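Local structure of phenazine biosynthesis protein, PhzF family (Bacillus anthracis, 3EDN) at residues G23-A28 and T48-S53; S54-I59 and T97-A102; W163-P168 and A195-I200. The protein is of unconfirmed function but probably acts as an enzyme of the PhzF family, with a diaminopimelate epimerase-like fold. All coordinates share one frame; numbering follows the deposited sequence.

Contact 1: residues G23-A28 and T48-S53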
ATOM      1  N   GLY A  23      -8.509  10.734  12.578  1.00  7.83           N
ATOM      2  CA  GLY A  23      -7.049  10.790  12.451  1.00  8.41           C
ATOM      3  C   GLY A  23      -6.696  11.110  11.009  1.00  8.47           C
ATOM      4  O   GLY A  23      -7.388  10.709  10.091  1.00  9.35           O
ATOM      5  N   ILE A  24      -5.614  11.851  10.811  1.00  8.62           N
ATOM      6  CA  ILE A  24      -5.231  12.252   9.464  1.00  8.63           C
ATOM      7  C   ILE A  24      -3.720  12.280   9.295  1.00  8.95           C
ATOM      8  O   ILE A  24      -2.999  12.868  10.100  1.00  9.08           O
ATOM      9  CB  ILE A  24      -5.751  13.681   9.135  1.00  9.31           C
ATOM     10  CG1 ILE A  24      -7.236  13.855   9.467  1.00 10.49           C
ATOM     11  CG2 ILE A  24      -5.485  14.038   7.674  1.00 11.18           C
ATOM     12  CD1 ILE A  24      -7.641  15.316   9.563  1.00 10.91           C
ATOM     13  N   VAL A  25      -3.262  11.610   8.257  1.00  9.16           N
ATOM     14  CA  VAL A  25      -1.905  11.814   7.739  1.00  9.41           C
ATOM     15  C   VAL A  25      -2.071  12.614   6.440  1.00  8.88           C
ATOM     16  O   VAL A  25      -2.607  12.122   5.451  1.00 10.32           O
ATOM     17  CB  VAL A  25      -1.193  10.481   7.506  1.00 10.12           C
ATOM     18  CG1 VAL A  25       0.177  10.681   6.796  1.00 10.73           C
ATOM     19  CG2 VAL A  25      -1.032   9.755   8.840  1.00 12.00           C
ATOM     20  N   LEU A  26      -1.611  13.862   6.475  1.00  8.84           N
ATOM     21  CA  LEU A  26      -1.874  14.830   5.409  1.00  9.76           C
ATOM     22  C   LEU A  26      -1.143  14.548   4.097  1.00  8.82           C
ATOM     23  O   LEU A  26      -1.595  14.999   3.054  1.00 10.30           O
ATOM     24  CB  LEU A  26      -1.515  16.243   5.881  1.00  9.78           C
ATOM     25  CG  LEU A  26      -2.348  16.836   7.031  1.00 12.33           C
ATOM     26  CD1 LEU A  26      -1.666  18.097   7.555  1.00 13.10           C
ATOM     27  CD2 LEU A  26      -3.741  17.141   6.542  1.00 12.80           C
ATOM     28  N   ASP A  27       0.002  13.863   4.158  1.00  8.86           N
ATOM     29  CA  ASP A  27       0.666  13.393   2.933  1.00  9.54           C
ATOM     30  C   ASP A  27       1.241  12.013   3.210  1.00  9.89           C
ATOM     31  O   ASP A  27       2.257  11.868   3.886  1.00 10.36           O
ATOM     32  CB  ASP A  27       1.740  14.371   2.445  1.00 12.06           C
ATOM     33  CG  ASP A  27       2.481  13.864   1.208  1.00 14.51           C
ATOM     34  OD1 ASP A  27       2.272  12.710   0.789  1.00 15.13           O
ATOM     35  OD2 ASP A  27       3.269  14.654   0.631  1.00 17.35           O
ATOM     36  N   ALA A  28       0.539  11.001   2.724  1.00  9.53           N
ATOM     37  CA  ALA A  28       0.868   9.608   3.003  1.00  8.27           C
ATOM     38  C   ALA A  28       1.615   8.936   1.854  1.00  9.02           C
ATOM     39  O   ALA A  28       1.726   7.712   1.826  1.00  9.79           O
ATOM     40  CB  ALA A  28      -0.432   8.826   3.325  1.00  9.66           C
ATOM     41  N   THR A  48      -8.516   6.516  10.881  1.00  9.41           N
ATOM     42  CA  THR A  48      -7.423   7.402  10.436  1.00  8.91           C
ATOM     43  C   THR A  48      -7.379   7.353   8.912  1.00  8.58           C
ATOM     44  O   THR A  48      -7.400   6.261   8.327  1.00  9.91           O
ATOM     45  CB  THR A  48      -6.067   6.969  11.027  1.00  9.97           C
ATOM     46  OG1 THR A  48      -6.120   7.099  12.445  1.00 10.66           O
ATOM     47  CG2 THR A  48      -4.933   7.850  10.518  1.00  9.43           C
ATOM     48  N   SER A  49      -7.378   8.537   8.291  1.00  8.37           N
ATOM     49  CA  SER A  49      -7.297   8.690   6.828  1.00  8.56           C
ATOM     50  C   SER A  49      -5.905   9.108   6.357  1.00  8.24           C
ATOM     51  O   SER A  49      -5.142   9.783   7.065  1.00  8.78           O
ATOM     52  CB  SER A  49      -8.280   9.745   6.281  1.00  9.54           C
ATOM     53  OG  SER A  49      -9.616   9.561   6.722  1.00 10.99           O
ATOM     54  N   PHE A  50      -5.615   8.732   5.119  1.00  8.74           N
ATOM     55  CA  PHE A  50      -4.314   8.934   4.513  1.00  8.96           C
ATOM     56  C   PHE A  50      -4.491   9.595   3.156  1.00  8.18           C
ATOM     57  O   PHE A  50      -5.204   9.068   2.300  1.00  8.94           O
ATOM     58  CB  PHE A  50      -3.652   7.571   4.362  1.00  8.89           C
ATOM     59  CG  PHE A  50      -3.398   6.907   5.684  1.00  9.20           C
ATOM     60  CD1 PHE A  50      -2.176   7.076   6.319  1.00  9.62           C
ATOM     61  CD2 PHE A  50      -4.380   6.152   6.303  1.00 10.08           C
ATOM     62  CE1 PHE A  50      -1.929   6.499   7.550  1.00  8.68           C
ATOM     63  CE2 PHE A  50      -4.147   5.579   7.550  1.00  8.76           C
ATOM     64  CZ  PHE A  50      -2.920   5.746   8.166  1.00  8.65           C
ATOM     65  N   VAL A  51      -3.875  10.765   2.983  1.00  8.21           N
ATOM     66  CA  VAL A  51      -4.034  11.545   1.753  1.00  8.45           C
ATOM     67  C   VAL A  51      -2.932  11.192   0.762  1.00  9.22           C
ATOM     68  O   VAL A  51      -1.754  11.233   1.124  1.00 10.19           O
ATOM     69  CB  VAL A  51      -4.000  13.050   2.058  1.00  9.30           C
ATOM     70  CG1 VAL A  51      -4.152  13.891   0.788  1.00  9.95           C
ATOM     71  CG2 VAL A  51      -5.100  13.409   3.075  1.00 10.59           C
ATOM     72  N   LEU A  52      -3.325  10.827  -0.451  1.00  9.13           N
ATOM     73  CA  LEU A  52      -2.436  10.189  -1.434  1.00  9.84           C
ATOM     74  C   LEU A  52      -2.573  10.826  -2.814  1.00 10.74           C
ATOM     75  O   LEU A  52      -3.528  11.558  -3.088  1.00 11.02           O
ATOM     76  CB  LEU A  52      -2.790   8.705  -1.546  1.00 10.34           C
ATOM     77  CG  LEU A  52      -2.600   7.957  -0.225  1.00 10.61           C
ATOM     78  CD1 LEU A  52      -3.434   6.691  -0.112  1.00 11.17           C
ATOM     79  CD2 LEU A  52      -1.133   7.612  -0.082  1.00 11.63           C
ATOM     80  N   SER A  53      -1.600  10.549  -3.675  1.00 11.12           N
ATOM     81  CA  SER A  53      -1.659  11.031  -5.057  1.00 12.15           C
ATOM     82  C   SER A  53      -2.625  10.165  -5.864  1.00 11.88           C
ATOM     83  O   SER A  53      -2.824   8.997  -5.556  1.00 11.99           O
ATOM     84  CB  SER A  53      -0.265  11.002  -5.709  1.00 12.31           C
ATOM     85  OG  SER A  53       0.604  11.969  -5.130  1.00 13.07           O
TER
HETATM   86  O   HOH W   1      -9.904  10.834   9.001  1.00 11.17           O
HETATM   87  O   HOH W   2      -0.378  13.145  -0.911  1.00 26.26           O
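Gly23 pairs closely with Thr48, CA to CA 4.0 Å; having no CB, it avoids a clash on the face where Thr48 OG1 stands. The Gly23 O accepts Ser49 N at 2.8 Å, met from above the carbonyl plane, and also a water that donates in turn to Ser49 OG; that hydroxyl is bonded to Glu47 as well. Ile24 offers its CA hydrogen to Ser49 O, the same oxygen that takes Val25 N nearly along its C=O axis at 2.9 Å. Val25 points to the face shared by Thr48 and Phe50. With CG1 anti to the backbone N (chi1 173°), its CG2 is anti to the carbonyl carbon and touches Phe50 CE1 at 3.6 Å; the two side chains cross obliquely, while Val25 O receives Val51 N almost head-on. The chain then bows outward: Leu26 and Asp27 turn their CB atoms away, although Leu26 O still presses on Val51 CB at 3.3 Å, and Asp27 OD1 accepts Asp29 N. Ala28 comes back, its N donating to Val51 O at 2.8 Å. Its CB lies at the edge of the Phe50 ring, in plane, and also meets Leu52 CD2 at 3.7 Å. Helix 33-43 covers the Phe50 face and helix 74-86 that of Ile24 and Ser49; helix 33-43 also links the two parallel strands, within the diaminopimelate epimerase-like fold.

Contact 2: residues S54-I59 and T97-A102. With SO4 (sulfate ion), chain O.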
ATOM      1  N   SER A  54      -3.208  10.744  -6.917  1.00 14.21           N
ATOM      2  CA  SER A  54      -4.179  10.029  -7.751  1.00 15.87           C
ATOM      3  C   SER A  54      -3.905  10.243  -9.226  1.00 16.36           C
ATOM      4  O   SER A  54      -3.561  11.346  -9.621  1.00 16.21           O
ATOM      5  CB  SER A  54      -5.615  10.500  -7.469  1.00 16.13           C
ATOM      6  OG  SER A  54      -6.537   9.795  -8.299  1.00 16.05           O
ATOM      7  N   GLU A  55      -4.127   9.188 -10.014  1.00 18.49           N
ATOM      8  CA  GLU A  55      -4.045   9.241 -11.475  1.00 20.20           C
ATOM      9  C   GLU A  55      -5.326   9.766 -12.116  1.00 19.88           C
ATOM     10  O   GLU A  55      -5.322  10.153 -13.287  1.00 20.98           O
ATOM     11  CB  GLU A  55      -3.788   7.838 -12.028  1.00 21.98           C
ATOM     12  CG  GLU A  55      -2.433   7.244 -11.655  1.00 23.78           C
ATOM     13  CD  GLU A  55      -1.301   7.850 -12.459  1.00 24.84           C
ATOM     14  OE1 GLU A  55      -1.498   8.103 -13.668  1.00 25.74           O
ATOM     15  OE2 GLU A  55      -0.219   8.087 -11.883  1.00 25.73           O
ATOM     16  N   VAL A  56      -6.422   9.771 -11.359  1.00 19.19           N
ATOM     17  CA  VAL A  56      -7.748   9.958 -11.952  1.00 18.07           C
ATOM     18  C   VAL A  56      -8.624  10.970 -11.217  1.00 17.57           C
ATOM     19  O   VAL A  56      -9.773  11.177 -11.605  1.00 17.47           O
ATOM     20  CB  VAL A  56      -8.523   8.619 -12.023  1.00 18.91           C
ATOM     21  CG1 VAL A  56      -7.840   7.646 -12.971  1.00 19.83           C
ATOM     22  CG2 VAL A  56      -8.676   8.007 -10.633  1.00 19.21           C
ATOM     23  N   ALA A  57      -8.096  11.576 -10.159  1.00 15.58           N
ATOM     24  CA  ALA A  57      -8.850  12.573  -9.365  1.00 15.51           C
ATOM     25  C   ALA A  57      -7.886  13.567  -8.740  1.00 15.19           C
ATOM     26  O   ALA A  57      -6.669  13.386  -8.828  1.00 15.54           O
ATOM     27  CB  ALA A  57      -9.673  11.900  -8.272  1.00 14.11           C
ATOM     28  N   ASP A  58      -8.407  14.600  -8.082  1.00 14.62           N
ATOM     29  CA  ASP A  58      -7.545  15.603  -7.472  1.00 14.62           C
ATOM     30  C   ASP A  58      -6.630  14.963  -6.425  1.00 14.67           C
ATOM     31  O   ASP A  58      -5.424  15.226  -6.376  1.00 15.50           O
ATOM     32  CB  ASP A  58      -8.366  16.733  -6.850  1.00 16.19           C
ATOM     33  CG  ASP A  58      -9.111  17.551  -7.893  1.00 18.03           C
ATOM     34  OD1 ASP A  58      -8.487  17.930  -8.921  1.00 19.26           O
ATOM     35  OD2 ASP A  58     -10.320  17.820  -7.709  1.00 17.86           O
ATOM     36  N   ILE A  59      -7.223  14.121  -5.587  1.00 12.59           N
ATOM     37  CA  ILE A  59      -6.488  13.371  -4.578  1.00 13.43           C
ATOM     38  C   ILE A  59      -7.067  11.980  -4.454  1.00 12.74           C
ATOM     39  O   ILE A  59      -8.130  11.697  -5.001  1.00 11.75           O
ATOM     40  CB  ILE A  59      -6.510  14.051  -3.181  1.00 13.90           C
ATOM     41  CG1 ILE A  59      -7.919  14.024  -2.582  1.00 13.47           C
ATOM     42  CG2 ILE A  59      -6.006  15.481  -3.259  1.00 14.09           C
ATOM     43  CD1 ILE A  59      -7.936  14.391  -1.083  1.00 14.14           C
ATOM     44  N   THR A  97     -12.359  16.253  -6.431  1.00 14.09           N
ATOM     45  CA  THR A  97     -12.645  14.828  -6.581  1.00 13.90           C
ATOM     46  C   THR A  97     -11.656  13.989  -5.781  1.00 13.05           C
ATOM     47  O   THR A  97     -10.463  14.316  -5.701  1.00 12.48           O
ATOM     48  CB  THR A  97     -12.623  14.370  -8.054  1.00 14.98           C
ATOM     49  OG1 THR A  97     -11.375  14.752  -8.633  1.00 15.51           O
ATOM     50  CG2 THR A  97     -13.779  15.023  -8.853  1.00 14.70           C
ATOM     51  N   ILE A  98     -12.168  12.920  -5.176  1.00 12.66           N
ATOM     52  CA  ILE A  98     -11.390  12.034  -4.323  1.00 12.65           C
ATOM     53  C   ILE A  98     -11.503  10.612  -4.850  1.00 12.97           C
ATOM     54  O   ILE A  98     -12.591  10.036  -4.909  1.00 14.59           O
ATOM     55  CB  ILE A  98     -11.893  12.040  -2.854  1.00 12.87           C
ATOM     56  CG1 ILE A  98     -11.916  13.457  -2.267  1.00 12.40           C
ATOM     57  CG2 ILE A  98     -11.031  11.108  -2.008  1.00 12.82           C
ATOM     58  CD1 ILE A  98     -12.608  13.538  -0.910  1.00 12.89           C
ATOM     59  N   GLU A  99     -10.377  10.042  -5.253  1.00 12.59           N
ATOM     60  CA  GLU A  99     -10.364   8.641  -5.624  1.00 13.75           C
ATOM     61  C   GLU A  99     -10.442   7.753  -4.387  1.00 13.53           C
ATOM     62  O   GLU A  99      -9.627   7.887  -3.472  1.00 14.55           O
ATOM     63  CB  GLU A  99      -9.113   8.298  -6.426  1.00 14.51           C
ATOM     64  CG  GLU A  99      -9.174   6.860  -6.914  1.00 15.63           C
ATOM     65  CD  GLU A  99      -7.943   6.395  -7.643  1.00 17.44           C
ATOM     66  OE1 GLU A  99      -6.938   7.149  -7.689  1.00 17.57           O
ATOM     67  OE2 GLU A  99      -8.007   5.250  -8.164  1.00 18.04           O
ATOM     68  N   THR A 100     -11.430   6.865  -4.349  1.00 14.71           N
ATOM     69  CA  THR A 100     -11.516   5.877  -3.271  1.00 16.24           C
ATOM     70  C   THR A 100     -11.786   4.498  -3.857  1.00 17.60           C
ATOM     71  O   THR A 100     -12.082   4.352  -5.048  1.00 17.87           O
ATOM     72  CB  THR A 100     -12.641   6.178  -2.243  1.00 17.19           C
ATOM     73  OG1 THR A 100     -13.904   5.758  -2.775  1.00 18.67           O
ATOM     74  CG2 THR A 100     -12.676   7.659  -1.855  1.00 17.20           C
ATOM     75  N   LYS A 101     -11.692   3.483  -3.005  1.00 18.05           N
ATOM     76  CA  LYS A 101     -11.934   2.123  -3.446  1.00 19.93           C
ATOM     77  C   LYS A 101     -13.404   1.907  -3.810  1.00 20.53           C
ATOM     78  O   LYS A 101     -13.733   0.965  -4.534  1.00 23.35           O
ATOM     79  CB  LYS A 101     -11.441   1.118  -2.396  1.00 19.69           C
ATOM     80  CG  LYS A 101      -9.913   1.056  -2.326  1.00 19.98           C
ATOM     81  CD  LYS A 101      -9.409  -0.069  -1.438  1.00 20.57           C
ATOM     82  CE  LYS A 101      -7.898  -0.181  -1.528  1.00 20.15           C
ATOM     83  NZ  LYS A 101      -7.431  -1.316  -0.690  1.00 20.69           N
ATOM     84  N   ALA A 102     -14.288   2.788  -3.341  1.00 21.01           N
ATOM     85  CA  ALA A 102     -15.705   2.709  -3.714  1.00 21.58           C
ATOM     86  C   ALA A 102     -16.060   3.623  -4.896  1.00 21.92           C
ATOM     87  O   ALA A 102     -17.242   3.788  -5.222  1.00 24.43           O
ATOM     88  CB  ALA A 102     -16.596   3.001  -2.518  1.00 21.77           C
TER
HETATM   89  S   SO4 O 302      -4.033  -3.138  -1.510  0.50 16.29           S
HETATM   90  O1  SO4 O 302      -2.934  -3.130  -2.469  0.50 18.05           O
HETATM   91  O2  SO4 O 302      -3.571  -2.703  -0.200  0.50 16.85           O
HETATM   92  O3  SO4 O 302      -5.101  -2.269  -1.992  0.50 17.17           O
HETATM   93  O4  SO4 O 302      -4.515  -4.518  -1.419  0.50 17.77           O
HETATM   94  O   HOH W   3      -4.725   6.576  -8.932  1.00 19.59           O
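A single parallel bridge joins the backbones, with Ile59 reaching to both sides of Ile98: Ile59 N donates to Thr97 O nearly along the C=O axis, and Ile59 O takes Glu99 N at 2.8 Å, in the carbonyl plane. Ahead of this bridge, Asp58 and Thr97 exchange bonds. Thr97 OG1, in the crowded position between its own N and carbonyl carbon (chi1 54°), accepts Asp58 N at 3.0 Å. Asp58 OD2 in return receives Thr97 N at 2.9 Å from above the carboxylate plane, and the two side chains cross at about a right angle. Ala57 CB fits into the corner between Thr97 OG1 and Glu99 N. The bridge marks where strand 59-64 begins to run parallel to strand 95-100, and Ile59 and Ile98, lying side by side with CG1 atoms 4.0 Å apart, both pack on helix 74-86. In the loop before it, Ser54 forms an ST turn: its OG, anti to the backbone N (chi1 180°), accepts Val56 N and donates a hydrogen bond to Glu99 OE1 at 2.7 Å. Glu99 reaches there with an extended chain (chi1 -175°). A water held by Glu55 N donates to the same OE1 at 2.6 Å, and Val56 CG2 lies 3.5 Å from Glu99 CD. The other oxygen, OE2, forms a salt bridge with Lys2 of the second subunit, which would help to stabilise the charged carboxylate. Farther along, Lys101 NZ is paired with Glu69 and with a sulfate ion, probably from the crystallisation liquor, that also bonds Arg62 and the backbone N of Glu34 of the second subunit.

Contact 3: residues W163-P168 and A195-I200; sequences WTVIVP and ASIHPI. With SO4 (sulfate ion), chain F.
The His198 ring has Ile200 CG2 at its edge, in plane, and its ND1 is hydrogen-bonded to ND1 of His215, whose ring meets it at a slant. The indole of Trp163 is approached obliquely by O3 of a sulfate, probably also from the crystallisation liquor, which lies 3.4 Å from CD1 and accepts Trp163 N at 2.8 Å. Oblique to the imidazole, Thr164 OG1, anti to its backbone N (chi1 -162°), joins Ser196 OG tip to tip at 2.7 Å; either hydroxyl may donate. The same Thr164 OG1 rests 3.4 Å from His198 CB. The backbones, paired parallel strands of the diaminopimelate epimerase-like fold, are stitched by Val165 N to Ser196 O, His198 N to Val165 O at 2.7 Å, and Ile200 N to Val167 O; the bond from Val167 N to His198 O is weak. Packing is tightest where Ile200 CD1 presses on Ile166 CG2 at 3.4 Å. On the other face Val167 CG2 meets Ile197 CG2 at 3.7 Å. Strand 156-159 runs antiparallel along strand 163-168, strand 211-216 does the same along strand 196-201, and helix 230-244 covers the side of Ile166, Pro168 and His198 through Tyr239, Ala232 and Met236.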
ATOM      1  N   TRP A 163     -27.386   0.399   7.074  1.00 14.14           N
ATOM      2  CA  TRP A 163     -28.708   0.224   7.664  1.00 12.86           C
ATOM      3  C   TRP A 163     -28.737   0.577   9.143  1.00 12.16           C
ATOM      4  O   TRP A 163     -27.947   0.047   9.938  1.00 11.80           O
ATOM      5  CB  TRP A 163     -29.209  -1.218   7.479  1.00 14.31           C
ATOM      6  CG  TRP A 163     -29.675  -1.528   6.079  1.00 14.62           C
ATOM      7  CD1 TRP A 163     -29.004  -2.241   5.123  1.00 15.39           C
ATOM      8  CD2 TRP A 163     -30.915  -1.121   5.481  1.00 14.75           C
ATOM      9  NE1 TRP A 163     -29.741  -2.292   3.964  1.00 16.02           N
ATOM     10  CE2 TRP A 163     -30.927  -1.628   4.162  1.00 15.38           C
ATOM     11  CE3 TRP A 163     -32.020  -0.379   5.936  1.00 13.83           C
ATOM     12  CZ2 TRP A 163     -31.990  -1.411   3.291  1.00 15.94           C
ATOM     13  CZ3 TRP A 163     -33.085  -0.169   5.071  1.00 14.74           C
ATOM     14  CH2 TRP A 163     -33.059  -0.686   3.760  1.00 15.15           C
ATOM     15  N   THR A 164     -29.665   1.463   9.505  1.00 11.70           N
ATOM     16  CA  THR A 164     -29.929   1.802  10.909  1.00 11.68           C
ATOM     17  C   THR A 164     -31.447   1.757  11.149  1.00 12.97           C
ATOM     18  O   THR A 164     -32.219   1.796  10.200  1.00 13.46           O
ATOM     19  CB  THR A 164     -29.329   3.186  11.269  1.00 12.02           C
ATOM     20  OG1 THR A 164     -29.219   3.313  12.687  1.00 10.99           O
ATOM     21  CG2 THR A 164     -30.170   4.334  10.689  1.00 10.73           C
ATOM     22  N   VAL A 165     -31.861   1.655  12.405  1.00 11.95           N
ATOM     23  CA  VAL A 165     -33.287   1.699  12.744  1.00 11.43           C
ATOM     24  C   VAL A 165     -33.597   3.055  13.347  1.00 10.70           C
ATOM     25  O   VAL A 165     -33.052   3.419  14.403  1.00 11.70           O
ATOM     26  CB  VAL A 165     -33.705   0.588  13.754  1.00 11.54           C
ATOM     27  CG1 VAL A 165     -35.220   0.554  13.908  1.00 12.83           C
ATOM     28  CG2 VAL A 165     -33.209  -0.784  13.294  1.00 11.52           C
ATOM     29  N   ILE A 166     -34.459   3.812  12.670  1.00 10.08           N
ATOM     30  CA  ILE A 166     -34.923   5.079  13.198  1.00 10.89           C
ATOM     31  C   ILE A 166     -36.066   4.780  14.180  1.00 11.28           C
ATOM     32  O   ILE A 166     -37.108   4.261  13.772  1.00 11.55           O
ATOM     33  CB  ILE A 166     -35.439   5.992  12.059  1.00 10.73           C
ATOM     34  CG1 ILE A 166     -34.318   6.320  11.041  1.00 10.71           C
ATOM     35  CG2 ILE A 166     -36.049   7.267  12.629  1.00 10.79           C
ATOM     36  CD1 ILE A 166     -33.100   7.043  11.674  1.00 11.24           C
ATOM     37  N   VAL A 167     -35.859   5.098  15.456  1.00 11.37           N
ATOM     38  CA  VAL A 167     -36.815   4.832  16.530  1.00 11.66           C
ATOM     39  C   VAL A 167     -37.279   6.154  17.171  1.00 11.44           C
ATOM     40  O   VAL A 167     -36.584   6.714  18.036  1.00 11.78           O
ATOM     41  CB  VAL A 167     -36.174   3.955  17.621  1.00 11.17           C
ATOM     42  CG1 VAL A 167     -37.206   3.601  18.696  1.00 11.43           C
ATOM     43  CG2 VAL A 167     -35.598   2.686  17.012  1.00 13.04           C
ATOM     44  N   PRO A 168     -38.439   6.669  16.741  1.00 11.46           N
ATOM     45  CA  PRO A 168     -38.935   7.914  17.345  1.00 10.98           C
ATOM     46  C   PRO A 168     -39.293   7.741  18.827  1.00 11.89           C
ATOM     47  O   PRO A 168     -40.062   6.828  19.185  1.00 11.78           O
ATOM     48  CB  PRO A 168     -40.176   8.245  16.506  1.00 11.10           C
ATOM     49  CG  PRO A 168     -39.940   7.510  15.167  1.00 11.64           C
ATOM     50  CD  PRO A 168     -39.292   6.219  15.618  1.00 10.42           C
ATOM     51  N   ALA A 195     -28.263  -4.360  12.024  1.00 16.44           N
ATOM     52  CA  ALA A 195     -28.447  -2.902  11.949  1.00 14.74           C
ATOM     53  C   ALA A 195     -28.073  -2.229  13.260  1.00 13.65           C
ATOM     54  O   ALA A 195     -28.212  -2.811  14.329  1.00 14.67           O
ATOM     55  CB  ALA A 195     -29.885  -2.561  11.582  1.00 14.72           C
ATOM     56  N   SER A 196     -27.612  -0.978  13.177  1.00 12.10           N
ATOM     57  CA  SER A 196     -27.498  -0.138  14.359  1.00 11.80           C
ATOM     58  C   SER A 196     -28.894   0.388  14.701  1.00 10.82           C
ATOM     59  O   SER A 196     -29.838   0.245  13.908  1.00 11.53           O
ATOM     60  CB  SER A 196     -26.587   1.045  14.054  1.00 12.94           C
ATOM     61  OG  SER A 196     -27.032   1.688  12.872  1.00 12.26           O
ATOM     62  N   ILE A 197     -29.026   0.978  15.886  1.00 11.46           N
ATOM     63  CA  ILE A 197     -30.281   1.591  16.311  1.00 11.94           C
ATOM     64  C   ILE A 197     -30.083   3.075  16.606  1.00 11.30           C
ATOM     65  O   ILE A 197     -29.219   3.449  17.403  1.00 12.98           O
ATOM     66  CB  ILE A 197     -30.898   0.881  17.555  1.00 12.47           C
ATOM     67  CG1 ILE A 197     -31.193  -0.587  17.221  1.00 13.90           C
ATOM     68  CG2 ILE A 197     -32.188   1.615  17.984  1.00 12.91           C
ATOM     69  CD1 ILE A 197     -31.802  -1.394  18.377  1.00 13.41           C
ATOM     70  N   HIS A 198     -30.899   3.909  15.955  1.00 11.08           N
ATOM     71  CA  HIS A 198     -30.723   5.348  16.047  1.00 11.21           C
ATOM     72  C   HIS A 198     -32.018   6.055  16.461  1.00 10.86           C
ATOM     73  O   HIS A 198     -32.785   6.542  15.607  1.00 11.00           O
ATOM     74  CB  HIS A 198     -30.241   5.900  14.704  1.00 10.81           C
ATOM     75  CG  HIS A 198     -29.547   7.220  14.834  1.00 11.53           C
ATOM     76  ND1 HIS A 198     -28.176   7.342  14.799  1.00 12.35           N
ATOM     77  CD2 HIS A 198     -30.031   8.465  15.062  1.00 12.54           C
ATOM     78  CE1 HIS A 198     -27.844   8.611  14.957  1.00 12.20           C
ATOM     79  NE2 HIS A 198     -28.950   9.313  15.137  1.00 13.46           N
ATOM     80  N   PRO A 199     -32.274   6.115  17.773  1.00 11.18           N
ATOM     81  CA  PRO A 199     -33.471   6.798  18.262  1.00 11.55           C
ATOM     82  C   PRO A 199     -33.425   8.286  17.959  1.00 11.21           C
ATOM     83  O   PRO A 199     -32.341   8.885  17.915  1.00 11.56           O
ATOM     84  CB  PRO A 199     -33.431   6.547  19.769  1.00 11.83           C
ATOM     85  CG  PRO A 199     -32.534   5.337  19.939  1.00 11.73           C
ATOM     86  CD  PRO A 199     -31.487   5.509  18.859  1.00 11.15           C
ATOM     87  N   ILE A 200     -34.593   8.875  17.726  1.00 10.10           N
ATOM     88  CA  ILE A 200     -34.691  10.278  17.353  1.00 10.46           C
ATOM     89  C   ILE A 200     -35.840  10.978  18.078  1.00 11.16           C
ATOM     90  O   ILE A 200     -36.785  10.325  18.558  1.00 11.42           O
ATOM     91  CB  ILE A 200     -34.880  10.477  15.826  1.00 11.43           C
ATOM     92  CG1 ILE A 200     -36.235   9.920  15.360  1.00 12.34           C
ATOM     93  CG2 ILE A 200     -33.719   9.853  15.068  1.00 10.65           C
ATOM     94  CD1 ILE A 200     -36.643  10.335  13.981  1.00 15.44           C
TER
HETATM   95  S   SO4 F 303     -24.524  -2.154   6.735  0.50 15.78           S
HETATM   96  O1  SO4 F 303     -23.564  -2.472   5.677  0.50 16.03           O
HETATM   97  O2  SO4 F 303     -23.969  -1.126   7.601  0.50 15.21           O
HETATM   98  O3  SO4 F 303     -25.790  -1.766   6.156  0.50 14.27           O
HETATM   99  O4  SO4 F 303     -24.776  -3.340   7.541  0.50 15.90           O

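Following the chain from the N terminus, the three contacts come in series, each closing before the next opens, so that none nests within or crosses another. Contact 1 closes a loop that carries helix 33-43. Contact 2 starts at the very next residue and closes a longer loop holding strand 59-64 and helix 74-86; the two touch where Leu52 O lies 3.9 Å from Ile59 CB, so they build one continuous part of the fold. Contact 3 closes a loop containing helices 172-177 and 185-188. It lies on the opposite side of the chain's centre, its nearest atoms about 15 Å from those of contact 2, and ties together strands packed against helix 230-244.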